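Local atomic coordinates of putative oxidoreductase yhhX (Escherichia coli K-12, PDB entry 3F4L), a protein that is a probable NADP-dependent oxidoreductase of the Gfo/Idh/MocA family, to which scyllo-inositol dehydrogenase activity is tentatively assigned. Residues Pro190-Tyr195 and Thr340-Lys345; Asp181-Leu186 and Leu214-Leu219; Pro100-Ala105 and Asn325-Glu330; Val119-Asn124 and Asn315-Ser320. One frame throughout, in Å; residues are numbered along the deposited sequence.

Contacts 1 and 2 build the C-terminal domain, whereas contacts 3 and 4 tie it to the Rossmann domain. Contact 1 joins strands 192-198 and 339-342 of the mixed sheet, and contact 2, its centre about 11 Å away, lays helix 171-187 against the neighbouring strand 209-216. Contact 4 uses the loop leading into helix 319-331 and contact 3 the helix itself, their centres about 14 Å apart. In sequence contact 3 encloses contact 4, which encloses contact 2; contact 1 crosses all three because the C-terminal strand returns to the sheet. The last residues thus complete a sheet that touches helix 319-331, which also meets the Rossmann domain, and contacts 1 and 2 both reach the second subunit.

Contact 1: Pro190-Tyr195 and Thr340-Lys345; sequences PDHVAY and TVTLAK
Strands 192-198 and 339-342 form the antiparallel pair at one edge of the mixed sheet of the C-terminal domain, 339-342 being outermost within the chain. Val-193 and Val-341 are its hydrogen-bonded pair: Val-193 N donates to Val-341 O at 2.8 Å, and Val-341 N to Val-193 O at 2.8 Å, both donors in the carbonyl plane. One step past the strand, Leu-343 N reaches Asp-191 O at 2.9 Å, but from 36° above the carbonyl plane. On the face bearing His-192, Ala-194, Thr-340 and Thr-342, the imidazole of His-192 and the side chain of Thr-342 point the same way, and the Thr-342 CG2 methyl closes tightly on the ring edge, 3.0 Å from His-192 ND1. Pro-338 of the second subunit packs on this face, and Thr-340 OG1 is hydrogen-bonded to Thr-340 OG1 of the second subunit. The other face carries Val-193 and Val-341, and beyond the strand end Leu-343 extends the apolar patch, its CD1 3.5 Å from Val-193 CG2 and its CD2 3.6 Å from Pro-190 CG. Tyr-195 crosses Val-341 at about a right angle, its CE1 3.6 Å from Val-341 CG2, while its hydroxyl bonds to Ile-328 O in helix 319-331. Backbone bonds thus fix the register, and the two faces differ in chemistry: one meets the second subunit, the other is mainly apolar and lies against helix 319-331.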
loop_
_atom_site.group_PDB
_atom_site.type_symbol
_atom_site.label_atom_id
_atom_site.label_comp_id
_atom_site.label_asym_id
_atom_site.label_seq_id
_atom_site.Cartn_x
_atom_site.Cartn_y
_atom_site.Cartn_z
ATOM N N PRO A 190 6.767 -15.310 8.017
ATOM C CA PRO A 190 6.784 -13.978 8.635
ATOM C C PRO A 190 6.584 -14.015 10.148
ATOM O O PRO A 190 6.078 -15.005 10.694
ATOM C CB PRO A 190 5.627 -13.268 7.940
ATOM C CG PRO A 190 4.635 -14.367 7.779
ATOM C CD PRO A 190 5.501 -15.537 7.295
ATOM N N ASP A 191 6.974 -12.924 10.800
ATOM C CA ASP A 191 6.829 -12.769 12.244
ATOM C C ASP A 191 5.389 -12.376 12.574
ATOM O O ASP A 191 4.801 -12.876 13.536
ATOM C CB ASP A 191 7.749 -11.660 12.777
ATOM C CG ASP A 191 9.214 -11.933 12.520
ATOM O OD1 ASP A 191 9.637 -13.100 12.674
ATOM O OD2 ASP A 191 9.943 -10.973 12.173
ATOM N N HIS A 192 4.848 -11.456 11.778
ATOM C CA HIS A 192 3.498 -10.945 11.974
ATOM C C HIS A 192 2.755 -10.789 10.650
ATOM O O HIS A 192 3.366 -10.698 9.582
ATOM C CB HIS A 192 3.538 -9.557 12.614
ATOM C CG HIS A 192 4.548 -9.413 13.707
ATOM N ND1 HIS A 192 4.361 -9.936 14.969
ATOM C CD2 HIS A 192 5.751 -8.788 13.731
ATOM C CE1 HIS A 192 5.405 -9.636 15.725
ATOM N NE2 HIS A 192 6.261 -8.941 14.997
ATOM N N VAL A 193 1.432 -10.743 10.738
ATOM C CA VAL A 193 0.600 -10.539 9.560
ATOM C C VAL A 193 -0.519 -9.563 9.886
ATOM O O VAL A 193 -1.197 -9.708 10.900
ATOM C CB VAL A 193 -0.042 -11.847 9.055
ATOM C CG1 VAL A 193 -0.924 -11.545 7.846
ATOM C CG2 VAL A 193 1.034 -12.857 8.670
ATOM N N ALA A 194 -0.692 -8.551 9.041
ATOM C CA ALA A 194 -1.769 -7.577 9.212
ATOM C C ALA A 194 -2.784 -7.875 8.104
ATOM O O ALA A 194 -2.409 -7.965 6.929
ATOM C CB ALA A 194 -1.241 -6.142 9.056
ATOM N N TYR A 195 -4.054 -8.012 8.474
ATOM C CA TYR A 195 -5.118 -8.315 7.523
ATOM C C TYR A 195 -6.148 -7.196 7.328
ATOM O O TYR A 195 -6.526 -6.503 8.273
ATOM C CB TYR A 195 -5.909 -9.561 7.953
ATOM C CG TYR A 195 -5.130 -10.826 8.250
ATOM C CD1 TYR A 195 -4.715 -11.126 9.546
ATOM C CD2 TYR A 195 -4.870 -11.758 7.242
ATOM C CE1 TYR A 195 -4.069 -12.325 9.834
ATOM C CE2 TYR A 195 -4.222 -12.958 7.518
ATOM C CZ TYR A 195 -3.827 -13.237 8.815
ATOM O OH TYR A 195 -3.187 -14.428 9.092
ATOM N N THR A 340 -4.393 -7.919 13.244
ATOM C CA THR A 340 -2.988 -8.270 13.130
ATOM C C THR A 340 -2.752 -9.495 14.004
ATOM O O THR A 340 -3.441 -9.692 15.011
ATOM C CB THR A 340 -2.076 -7.120 13.601
ATOM O OG1 THR A 340 -2.385 -5.928 12.869
ATOM C CG2 THR A 340 -0.615 -7.473 13.370
ATOM N N VAL A 341 -1.799 -10.328 13.607
ATOM C CA VAL A 341 -1.474 -11.530 14.361
ATOM C C VAL A 341 0.025 -11.798 14.294
ATOM O O VAL A 341 0.713 -11.355 13.370
ATOM C CB VAL A 341 -2.194 -12.775 13.796
ATOM C CG1 VAL A 341 -3.702 -12.529 13.720
ATOM C CG2 VAL A 341 -1.639 -13.112 12.423
ATOM N N THR A 342 0.520 -12.520 15.289
ATOM C CA THR A 342 1.921 -12.899 15.335
ATOM C C THR A 342 1.947 -14.402 15.097
ATOM O O THR A 342 1.142 -15.142 15.668
ATOM C CB THR A 342 2.547 -12.583 16.706
ATOM O OG1 THR A 342 1.809 -13.254 17.732
ATOM C CG2 THR A 342 2.512 -11.090 16.970
ATOM N N LEU A 343 2.847 -14.852 14.231
ATOM C CA LEU A 343 2.960 -16.273 13.928
ATOM C C LEU A 343 3.978 -16.967 14.821
ATOM O O LEU A 343 5.122 -16.523 14.936
ATOM C CB LEU A 343 3.377 -16.481 12.468
ATOM C CG LEU A 343 2.326 -16.420 11.365
ATOM C CD1 LEU A 343 1.676 -15.068 11.355
ATOM C CD2 LEU A 343 2.992 -16.714 10.022
ATOM N N ALA A 344 3.564 -18.060 15.453
ATOM C CA ALA A 344 4.476 -18.817 16.303
ATOM C C ALA A 344 5.399 -19.536 15.327
ATOM O O ALA A 344 6.552 -19.849 15.636
ATOM C CB ALA A 344 3.699 -19.822 17.138
ATOM N N LYS A 345 4.861 -19.769 14.134
ATOM C CA LYS A 345 5.563 -20.438 13.046
ATOM C C LYS A 345 4.903 -20.063 11.709
ATOM O O LYS A 345 4.176 -20.893 11.120
ATOM C CB LYS A 345 5.534 -21.957 13.253
ATOM C CG LYS A 345 6.316 -22.440 14.472
ATOM C CD LYS A 345 6.072 -23.915 14.735
ATOM C CE LYS A 345 4.579 -24.216 14.867
ATOM N NZ LYS A 345 3.907 -23.334 15.867
ATOM O OXT LYS A 345 5.115 -18.917 11.263
#

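Contact 2: Asp181-Leu186 and Leu214-Leu219; sequences DQIISL and LFYGDL
The phenol ring of Tyr-216 receives the CG2 methyl of Ile-183 obliquely, 4.1 Å from Tyr-216 CE1, while Pro-190 lies against the opposite side of the ring. The methyl is nearer still to the phenol oxygen, with Ile-183 CG2 and Tyr-216 OH 3.8 Å apart. That oxygen also comes within 4.1 Å of Ile-184 CA, and is hydrogen-bonded to Gly-188 O just past the helix segment. Ile-183 presents this methyl because CG2 is anti to its backbone N. In the C-terminal domain, helix 171-187 lies on one face of the mixed sheet, and the axis of residues 181-186 makes an angle of 5° with that of strand 214-216 at a closest approach of 10.9 Å. Leu-214 and Tyr-216, two residues apart, both point from the strand toward the helix. Leu-214 CD2 fits near both isoleucines, 4.1 Å from Ile-183 CG2 and 4.4 Å from Ile-184 CG1; no hydrogen bond crosses between the segments. A type II' turn from Tyr-216 to Leu-219, with Gly-217 at a positive phi of 65°, closes a beta hairpin with strand 219-225. Leu-219 N donates to Tyr-216 O at 2.9 Å and Tyr-216 N to Leu-219 O, and Asp-191 OD2 accepts from Gly-217 N.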
loop_
_atom_site.group_PDB
_atom_site.type_symbol
_atom_site.label_atom_id
_atom_site.label_comp_id
_atom_site.label_asym_id
_atom_site.label_seq_id
_atom_site.Cartn_x
_atom_site.Cartn_y
_atom_site.Cartn_z
ATOM N N ASP A 181 2.079 -17.089 -1.655
ATOM C CA ASP A 181 3.047 -18.163 -1.876
ATOM C C ASP A 181 4.334 -17.598 -2.488
ATOM O O ASP A 181 5.436 -18.015 -2.130
ATOM C CB ASP A 181 2.479 -19.224 -2.815
ATOM C CG ASP A 181 3.517 -20.251 -3.217
ATOM O OD1 ASP A 181 3.849 -21.131 -2.385
ATOM O OD2 ASP A 181 4.014 -20.166 -4.360
ATOM N N GLN A 182 4.194 -16.648 -3.411
ATOM C CA GLN A 182 5.371 -16.043 -4.036
ATOM C C GLN A 182 6.220 -15.338 -2.976
ATOM O O GLN A 182 7.442 -15.464 -2.964
ATOM C CB GLN A 182 4.949 -15.023 -5.097
ATOM C CG GLN A 182 4.243 -15.625 -6.295
ATOM C CD GLN A 182 3.819 -14.579 -7.313
ATOM O OE1 GLN A 182 3.322 -13.520 -6.948
ATOM N NE2 GLN A 182 3.992 -14.890 -8.603
ATOM N N ILE A 183 5.568 -14.589 -2.087
ATOM C CA ILE A 183 6.298 -13.869 -1.043
ATOM C C ILE A 183 6.969 -14.865 -0.103
ATOM O O ILE A 183 8.133 -14.706 0.276
ATOM C CB ILE A 183 5.354 -12.931 -0.224
ATOM C CG1 ILE A 183 4.782 -11.842 -1.130
ATOM C CG2 ILE A 183 6.115 -12.302 0.934
ATOM C CD1 ILE A 183 5.849 -11.090 -1.949
ATOM N N ILE A 184 6.234 -15.903 0.265
ATOM C CA ILE A 184 6.772 -16.920 1.155
ATOM C C ILE A 184 7.979 -17.635 0.527
ATOM O O ILE A 184 8.959 -17.919 1.214
ATOM C CB ILE A 184 5.653 -17.932 1.545
ATOM C CG1 ILE A 184 4.665 -17.241 2.494
ATOM C CG2 ILE A 184 6.244 -19.170 2.173
ATOM C CD1 ILE A 184 3.352 -17.959 2.664
ATOM N N SER A 185 7.926 -17.907 -0.777
ATOM C CA SER A 185 9.044 -18.580 -1.433
ATOM C C SER A 185 10.307 -17.708 -1.405
ATOM O O SER A 185 11.413 -18.224 -1.495
ATOM C CB SER A 185 8.700 -18.916 -2.888
ATOM O OG SER A 185 8.807 -17.758 -3.710
ATOM N N LEU A 186 10.146 -16.394 -1.281
ATOM C CA LEU A 186 11.297 -15.479 -1.253
ATOM C C LEU A 186 11.837 -15.216 0.143
ATOM O O LEU A 186 13.050 -15.166 0.352
ATOM C CB LEU A 186 10.928 -14.101 -1.826
ATOM C CG LEU A 186 10.418 -13.954 -3.256
ATOM C CD1 LEU A 186 10.037 -12.495 -3.526
ATOM C CD2 LEU A 186 11.492 -14.419 -4.214
ATOM N N LEU A 214 2.901 -9.011 5.349
ATOM C CA LEU A 214 3.744 -9.981 6.030
ATOM C C LEU A 214 5.024 -9.303 6.482
ATOM O O LEU A 214 5.747 -8.725 5.670
ATOM C CB LEU A 214 4.069 -11.148 5.094
ATOM C CG LEU A 214 2.917 -12.102 4.740
ATOM C CD1 LEU A 214 1.811 -11.354 4.007
ATOM C CD2 LEU A 214 3.451 -13.238 3.870
ATOM N N PHE A 215 5.311 -9.377 7.778
ATOM C CA PHE A 215 6.506 -8.741 8.305
ATOM C C PHE A 215 7.641 -9.715 8.580
ATOM O O PHE A 215 7.445 -10.747 9.207
ATOM C CB PHE A 215 6.169 -7.980 9.590
ATOM C CG PHE A 215 5.105 -6.939 9.415
ATOM C CD1 PHE A 215 3.786 -7.312 9.192
ATOM C CD2 PHE A 215 5.418 -5.585 9.475
ATOM C CE1 PHE A 215 2.788 -6.362 9.036
ATOM C CE2 PHE A 215 4.430 -4.621 9.318
ATOM C CZ PHE A 215 3.106 -5.009 9.098
ATOM N N TYR A 216 8.829 -9.384 8.085
ATOM C CA TYR A 216 10.019 -10.201 8.316
ATOM C C TYR A 216 11.039 -9.230 8.888
ATOM O O TYR A 216 11.781 -8.580 8.153
ATOM C CB TYR A 216 10.544 -10.810 7.010
ATOM C CG TYR A 216 9.557 -11.699 6.287
ATOM C CD1 TYR A 216 8.603 -11.161 5.413
ATOM C CD2 TYR A 216 9.592 -13.085 6.449
ATOM C CE1 TYR A 216 7.713 -11.985 4.717
ATOM C CE2 TYR A 216 8.710 -13.916 5.752
ATOM C CZ TYR A 216 7.775 -13.356 4.886
ATOM O OH TYR A 216 6.920 -14.179 4.170
ATOM N N GLY A 217 11.058 -9.124 10.210
ATOM C CA GLY A 217 11.965 -8.194 10.846
ATOM C C GLY A 217 11.531 -6.809 10.421
ATOM O O GLY A 217 10.366 -6.447 10.584
ATOM N N ASP A 218 12.456 -6.044 9.851
ATOM C CA ASP A 218 12.165 -4.694 9.397
ATOM C C ASP A 218 11.597 -4.679 7.983
ATOM O O ASP A 218 11.262 -3.620 7.464
ATOM C CB ASP A 218 13.435 -3.845 9.426
ATOM C CG ASP A 218 13.911 -3.558 10.835
ATOM O OD1 ASP A 218 13.150 -2.938 11.610
ATOM O OD2 ASP A 218 15.048 -3.953 11.166
ATOM N N LEU A 219 11.496 -5.850 7.357
ATOM C CA LEU A 219 10.972 -5.937 6.000
ATOM C C LEU A 219 9.469 -6.169 5.988
ATOM O O LEU A 219 8.964 -6.973 6.767
ATOM C CB LEU A 219 11.634 -7.085 5.242
ATOM C CG LEU A 219 10.867 -7.511 3.988
ATOM C CD1 LEU A 219 11.025 -6.455 2.908
ATOM C CD2 LEU A 219 11.379 -8.857 3.510
#

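Contact 3: Pro100-Ala105 and Asn325-Glu330; sequences PTLAQA and NLEILE
Thr-101 OG1 takes part in two bonds, both with Gln-104: it accepts from Gln-104 N at 3.2 Å and almost straight, 169° at the hydrogen, and donates weakly to Gln-104 OE1. The first bond makes Thr-101 the N-cap of helix 102-115. With chi1 at 75°, OG1 sits between the backbone N and the carbonyl carbon. The first amide after the N-cap, Leu-102 N, is met from the other domain: it makes a weak bond of 3.4 Å to Glu-330 OE2, and Glu-330 OE1 lies 3.4 Å from Leu-102 CB. A carboxylate at the N-terminal end of a helix would probably be favoured electrostatically. An alanine in place of Glu-330 removes the carboxylate from the Leu-102 amide and CB, and would probably weaken the hold between the helix start and helix 319-331. Leu-102 divides its methyls between two neighbouring residues of helix 319-331, with Leu-102 CD1 4.0 Å from Leu-326 CB and Leu-102 CD2 3.9 Å from Glu-327 CB. Packing is tightest where Ala-105 CB meets Leu-326 CD2, at only 3.3 Å. The arrangement is a capped helix start of the Rossmann domain set against the flank of a C-terminal-domain helix.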
loop_
_atom_site.group_PDB
_atom_site.type_symbol
_atom_site.label_atom_id
_atom_site.label_comp_id
_atom_site.label_asym_id
_atom_site.label_seq_id
_atom_site.Cartn_x
_atom_site.Cartn_y
_atom_site.Cartn_z
ATOM N N PRO A 100 -8.487 -28.436 2.940
ATOM C CA PRO A 100 -9.385 -27.443 3.528
ATOM C C PRO A 100 -8.790 -26.836 4.790
ATOM O O PRO A 100 -9.083 -25.684 5.129
ATOM C CB PRO A 100 -10.651 -28.251 3.835
ATOM C CG PRO A 100 -10.606 -29.368 2.817
ATOM C CD PRO A 100 -9.145 -29.753 2.859
ATOM N N THR A 101 -7.949 -27.606 5.476
ATOM C CA THR A 101 -7.352 -27.149 6.727
ATOM C C THR A 101 -5.875 -27.459 6.929
ATOM O O THR A 101 -5.287 -28.300 6.242
ATOM C CB THR A 101 -8.104 -27.739 7.929
ATOM O OG1 THR A 101 -7.747 -29.120 8.084
ATOM C CG2 THR A 101 -9.598 -27.639 7.713
ATOM N N LEU A 102 -5.293 -26.784 7.916
ATOM C CA LEU A 102 -3.887 -26.940 8.267
ATOM C C LEU A 102 -3.602 -28.359 8.770
ATOM O O LEU A 102 -2.608 -28.981 8.383
ATOM C CB LEU A 102 -3.529 -25.901 9.333
ATOM C CG LEU A 102 -2.078 -25.678 9.762
ATOM C CD1 LEU A 102 -1.216 -25.344 8.555
ATOM C CD2 LEU A 102 -2.034 -24.540 10.788
ATOM N N ALA A 103 -4.478 -28.872 9.628
ATOM C CA ALA A 103 -4.311 -30.220 10.165
ATOM C C ALA A 103 -4.297 -31.270 9.042
ATOM O O ALA A 103 -3.433 -32.147 9.018
ATOM C CB ALA A 103 -5.429 -30.525 11.168
ATOM N N GLN A 104 -5.247 -31.188 8.113
ATOM C CA GLN A 104 -5.285 -32.145 7.009
ATOM C C GLN A 104 -4.007 -32.070 6.183
ATOM O O GLN A 104 -3.500 -33.093 5.719
ATOM C CB GLN A 104 -6.490 -31.890 6.103
ATOM C CG GLN A 104 -7.796 -32.389 6.672
ATOM C CD GLN A 104 -8.978 -32.030 5.804
ATOM O OE1 GLN A 104 -9.390 -30.870 5.742
ATOM N NE2 GLN A 104 -9.528 -33.022 5.118
ATOM N N ALA A 105 -3.494 -30.858 5.992
ATOM C CA ALA A 105 -2.264 -30.674 5.234
ATOM C C ALA A 105 -1.144 -31.395 5.973
ATOM O O ALA A 105 -0.369 -32.145 5.382
ATOM C CB ALA A 105 -1.936 -29.196 5.111
ATOM N N ASN A 325 1.399 -20.841 4.464
ATOM C CA ASN A 325 0.356 -20.263 3.613
ATOM C C ASN A 325 -1.040 -20.572 4.171
ATOM O O ASN A 325 -1.857 -19.668 4.375
ATOM C CB ASN A 325 0.496 -20.814 2.187
ATOM C CG ASN A 325 -0.199 -19.959 1.152
ATOM O OD1 ASN A 325 0.370 -19.666 0.096
ATOM N ND2 ASN A 325 -1.434 -19.565 1.432
ATOM N N LEU A 326 -1.311 -21.849 4.416
ATOM C CA LEU A 326 -2.601 -22.268 4.955
ATOM C C LEU A 326 -2.917 -21.605 6.294
ATOM O O LEU A 326 -4.054 -21.200 6.544
ATOM C CB LEU A 326 -2.632 -23.788 5.125
ATOM C CG LEU A 326 -2.930 -24.643 3.886
ATOM C CD1 LEU A 326 -2.147 -24.132 2.679
ATOM C CD2 LEU A 326 -2.564 -26.100 4.201
ATOM N N GLU A 327 -1.915 -21.505 7.160
ATOM C CA GLU A 327 -2.118 -20.895 8.472
ATOM C C GLU A 327 -2.465 -19.411 8.344
ATOM O O GLU A 327 -3.387 -18.920 9.002
ATOM C CB GLU A 327 -0.863 -21.062 9.330
ATOM C CG GLU A 327 -1.017 -20.577 10.748
ATOM C CD GLU A 327 0.249 -20.754 11.560
ATOM O OE1 GLU A 327 0.839 -21.853 11.521
ATOM O OE2 GLU A 327 0.651 -19.794 12.249
ATOM N N ILE A 328 -1.727 -18.702 7.492
ATOM C CA ILE A 328 -1.976 -17.280 7.282
ATOM C C ILE A 328 -3.394 -17.057 6.747
ATOM O O ILE A 328 -4.111 -16.179 7.218
ATOM C CB ILE A 328 -0.929 -16.663 6.311
ATOM C CG1 ILE A 328 0.452 -16.637 6.998
ATOM C CG2 ILE A 328 -1.345 -15.238 5.931
ATOM C CD1 ILE A 328 1.624 -16.183 6.106
ATOM N N LEU A 329 -3.806 -17.860 5.771
ATOM C CA LEU A 329 -5.146 -17.726 5.219
ATOM C C LEU A 329 -6.216 -17.947 6.298
ATOM O O LEU A 329 -7.151 -17.148 6.432
ATOM C CB LEU A 329 -5.343 -18.722 4.066
ATOM C CG LEU A 329 -4.586 -18.387 2.776
ATOM C CD1 LEU A 329 -4.735 -19.509 1.761
ATOM C CD2 LEU A 329 -5.131 -17.071 2.210
ATOM N N GLU A 330 -6.066 -19.014 7.076
ATOM C CA GLU A 330 -7.029 -19.331 8.131
ATOM C C GLU A 330 -7.140 -18.239 9.177
ATOM O O GLU A 330 -8.236 -17.815 9.529
ATOM C CB GLU A 330 -6.655 -20.638 8.846
ATOM C CG GLU A 330 -6.618 -21.878 7.967
ATOM C CD GLU A 330 -6.529 -23.164 8.780
ATOM O OE1 GLU A 330 -5.674 -23.239 9.695
ATOM O OE2 GLU A 330 -7.313 -24.101 8.501
#

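Contact 4: Val119-Asn124 and Asn315-Ser320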
loop_
_atom_site.group_PDB
_atom_site.type_symbol
_atom_site.label_atom_id
_atom_site.label_comp_id
_atom_site.label_asym_id
_atom_site.label_seq_id
_atom_site.Cartn_x
_atom_site.Cartn_y
_atom_site.Cartn_z
ATOM N N VAL A 119 4.140 -35.264 -1.841
ATOM C CA VAL A 119 2.809 -34.678 -2.001
ATOM C C VAL A 119 3.060 -33.171 -1.951
ATOM O O VAL A 119 3.703 -32.671 -1.032
ATOM C CB VAL A 119 1.822 -35.103 -0.891
ATOM C CG1 VAL A 119 2.229 -34.516 0.464
ATOM C CG2 VAL A 119 0.428 -34.658 -1.259
ATOM N N THR A 120 2.564 -32.444 -2.942
ATOM C CA THR A 120 2.808 -31.007 -3.005
ATOM C C THR A 120 1.719 -30.253 -3.747
ATOM O O THR A 120 1.010 -30.825 -4.570
ATOM C CB THR A 120 4.155 -30.732 -3.727
ATOM O OG1 THR A 120 4.378 -29.322 -3.828
ATOM C CG2 THR A 120 4.136 -31.321 -5.141
ATOM N N PRO A 121 1.554 -28.957 -3.441
ATOM C CA PRO A 121 0.535 -28.162 -4.129
ATOM C C PRO A 121 1.111 -27.732 -5.486
ATOM O O PRO A 121 2.309 -27.883 -5.731
ATOM C CB PRO A 121 0.328 -26.981 -3.186
ATOM C CG PRO A 121 1.711 -26.772 -2.625
ATOM C CD PRO A 121 2.150 -28.201 -2.323
ATOM N N TYR A 122 0.256 -27.211 -6.359
ATOM C CA TYR A 122 0.649 -26.752 -7.689
ATOM C C TYR A 122 0.790 -25.232 -7.614
ATOM O O TYR A 122 -0.194 -24.514 -7.744
ATOM C CB TYR A 122 -0.446 -27.139 -8.704
ATOM C CG TYR A 122 -0.207 -26.745 -10.151
ATOM C CD1 TYR A 122 0.935 -27.163 -10.839
ATOM C CD2 TYR A 122 -1.148 -25.996 -10.845
ATOM C CE1 TYR A 122 1.124 -26.845 -12.186
ATOM C CE2 TYR A 122 -0.967 -25.670 -12.189
ATOM C CZ TYR A 122 0.167 -26.099 -12.847
ATOM O OH TYR A 122 0.343 -25.779 -14.166
ATOM N N GLN A 123 2.006 -24.747 -7.379
ATOM C CA GLN A 123 2.239 -23.304 -7.290
ATOM C C GLN A 123 2.935 -22.840 -8.560
ATOM O O GLN A 123 4.089 -22.434 -8.538
ATOM C CB GLN A 123 3.100 -22.975 -6.063
ATOM C CG GLN A 123 2.466 -23.398 -4.738
ATOM C CD GLN A 123 1.138 -22.700 -4.459
ATOM O OE1 GLN A 123 0.750 -21.772 -5.169
ATOM N NE2 GLN A 123 0.448 -23.133 -3.409
ATOM N N ASN A 124 2.205 -22.891 -9.667
ATOM C CA ASN A 124 2.749 -22.507 -10.960
ATOM C C ASN A 124 3.131 -21.033 -11.069
ATOM O O ASN A 124 3.974 -20.677 -11.886
ATOM C CB ASN A 124 1.758 -22.878 -12.079
ATOM C CG ASN A 124 0.397 -22.197 -11.923
ATOM O OD1 ASN A 124 -0.224 -22.252 -10.868
ATOM N ND2 ASN A 124 -0.073 -21.564 -12.993
ATOM N N ASN A 315 11.866 -31.117 -3.425
ATOM C CA ASN A 315 10.652 -30.645 -4.091
ATOM C C ASN A 315 10.741 -29.128 -4.265
ATOM O O ASN A 315 11.320 -28.443 -3.419
ATOM C CB ASN A 315 9.433 -31.017 -3.250
ATOM C CG ASN A 315 8.123 -30.774 -3.976
ATOM O OD1 ASN A 315 7.890 -31.317 -5.058
ATOM N ND2 ASN A 315 7.260 -29.956 -3.384
ATOM N N TYR A 316 10.160 -28.601 -5.343
ATOM C CA TYR A 316 10.233 -27.163 -5.605
ATOM C C TYR A 316 9.560 -26.318 -4.532
ATOM O O TYR A 316 9.942 -25.167 -4.311
ATOM C CB TYR A 316 9.659 -26.827 -6.994
ATOM C CG TYR A 316 8.144 -26.828 -7.107
ATOM C CD1 TYR A 316 7.399 -27.985 -6.864
ATOM C CD2 TYR A 316 7.459 -25.675 -7.492
ATOM C CE1 TYR A 316 6.013 -27.993 -7.002
ATOM C CE2 TYR A 316 6.068 -25.669 -7.632
ATOM C CZ TYR A 316 5.355 -26.832 -7.387
ATOM O OH TYR A 316 3.988 -26.834 -7.537
ATOM N N VAL A 317 8.563 -26.890 -3.864
ATOM C CA VAL A 317 7.862 -26.194 -2.790
ATOM C C VAL A 317 8.209 -26.870 -1.460
ATOM O O VAL A 317 8.094 -28.093 -1.329
ATOM C CB VAL A 317 6.323 -26.251 -2.974
ATOM C CG1 VAL A 317 5.629 -25.591 -1.789
ATOM C CG2 VAL A 317 5.920 -25.543 -4.262
ATOM N N LYS A 318 8.626 -26.086 -0.472
ATOM C CA LYS A 318 8.958 -26.661 0.824
ATOM C C LYS A 318 7.692 -26.848 1.660
ATOM O O LYS A 318 6.756 -26.041 1.585
ATOM C CB LYS A 318 9.941 -25.760 1.581
ATOM C CG LYS A 318 11.199 -25.408 0.795
ATOM C CD LYS A 318 12.286 -24.826 1.695
ATOM C CE LYS A 318 11.828 -23.572 2.414
ATOM N NZ LYS A 318 12.885 -23.070 3.333
ATOM N N GLU A 319 7.679 -27.914 2.459
ATOM C CA GLU A 319 6.547 -28.230 3.331
ATOM C C GLU A 319 6.181 -27.028 4.208
ATOM O O GLU A 319 5.008 -26.676 4.333
ATOM C CB GLU A 319 6.897 -29.446 4.215
ATOM C CG GLU A 319 5.753 -29.994 5.079
ATOM C CD GLU A 319 6.179 -31.204 5.931
ATOM O OE1 GLU A 319 6.801 -32.134 5.367
ATOM O OE2 GLU A 319 5.885 -31.231 7.153
ATOM N N SER A 320 7.191 -26.398 4.806
ATOM C CA SER A 320 6.963 -25.248 5.677
ATOM C C SER A 320 6.278 -24.087 4.965
ATOM O O SER A 320 5.501 -23.361 5.571
ATOM C CB SER A 320 8.283 -24.761 6.290
ATOM O OG SER A 320 9.188 -24.299 5.301
#
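Hydrogen bonds dominate, and they centre on two side chains of segment 315-320. Tyr-316 reaches across to the backbone of Pro-121 and Gln-123, where its hydroxyl is gripped twice: Tyr-316 OH gives a short but weak bond of 2.7 Å to Pro-121 O and accepts from Gln-123 N at 2.9 Å. Asn-315 spends its amide on two acceptors lying close to its plane, with Asn-315 ND2 3.0 Å from Thr-120 OG1 and 2.9 Å from Val-317 O, the latter approached on a lone pair. Thr-120, its OG1 anti to the backbone N (chi1 178°), passes the chain on, as Thr-120 OG1 donates to a lone pair of Pro-121 O at 3.2 Å. Pro-121 O therefore receives two hydroxyls. A leucine in place of Asn-315 takes away both amide bonds, which would probably loosen the link to Thr-120 and the turn of the loop at Val-317. A further polar atom, Gln-123 O, lies at the edge of the Tyr-316 ring.

Apolar contacts complete the interface. Val-317 CG2 sits over the centre of the Tyr-316 ring. Val-317 CG1 meets Pro-121 CG tip to tip at 4.2 Å, and Val-317 CG2 lies 4.1 Å from Gln-123 CG. This buried seam joins an edge strand, within this chain, of the parallel Rossmann sheet to the loop leading into helix 319-331, a junction that fits the two-domain architecture of the Gfo/Idh/MocA family, a Rossmann domain followed by an alpha/beta domain.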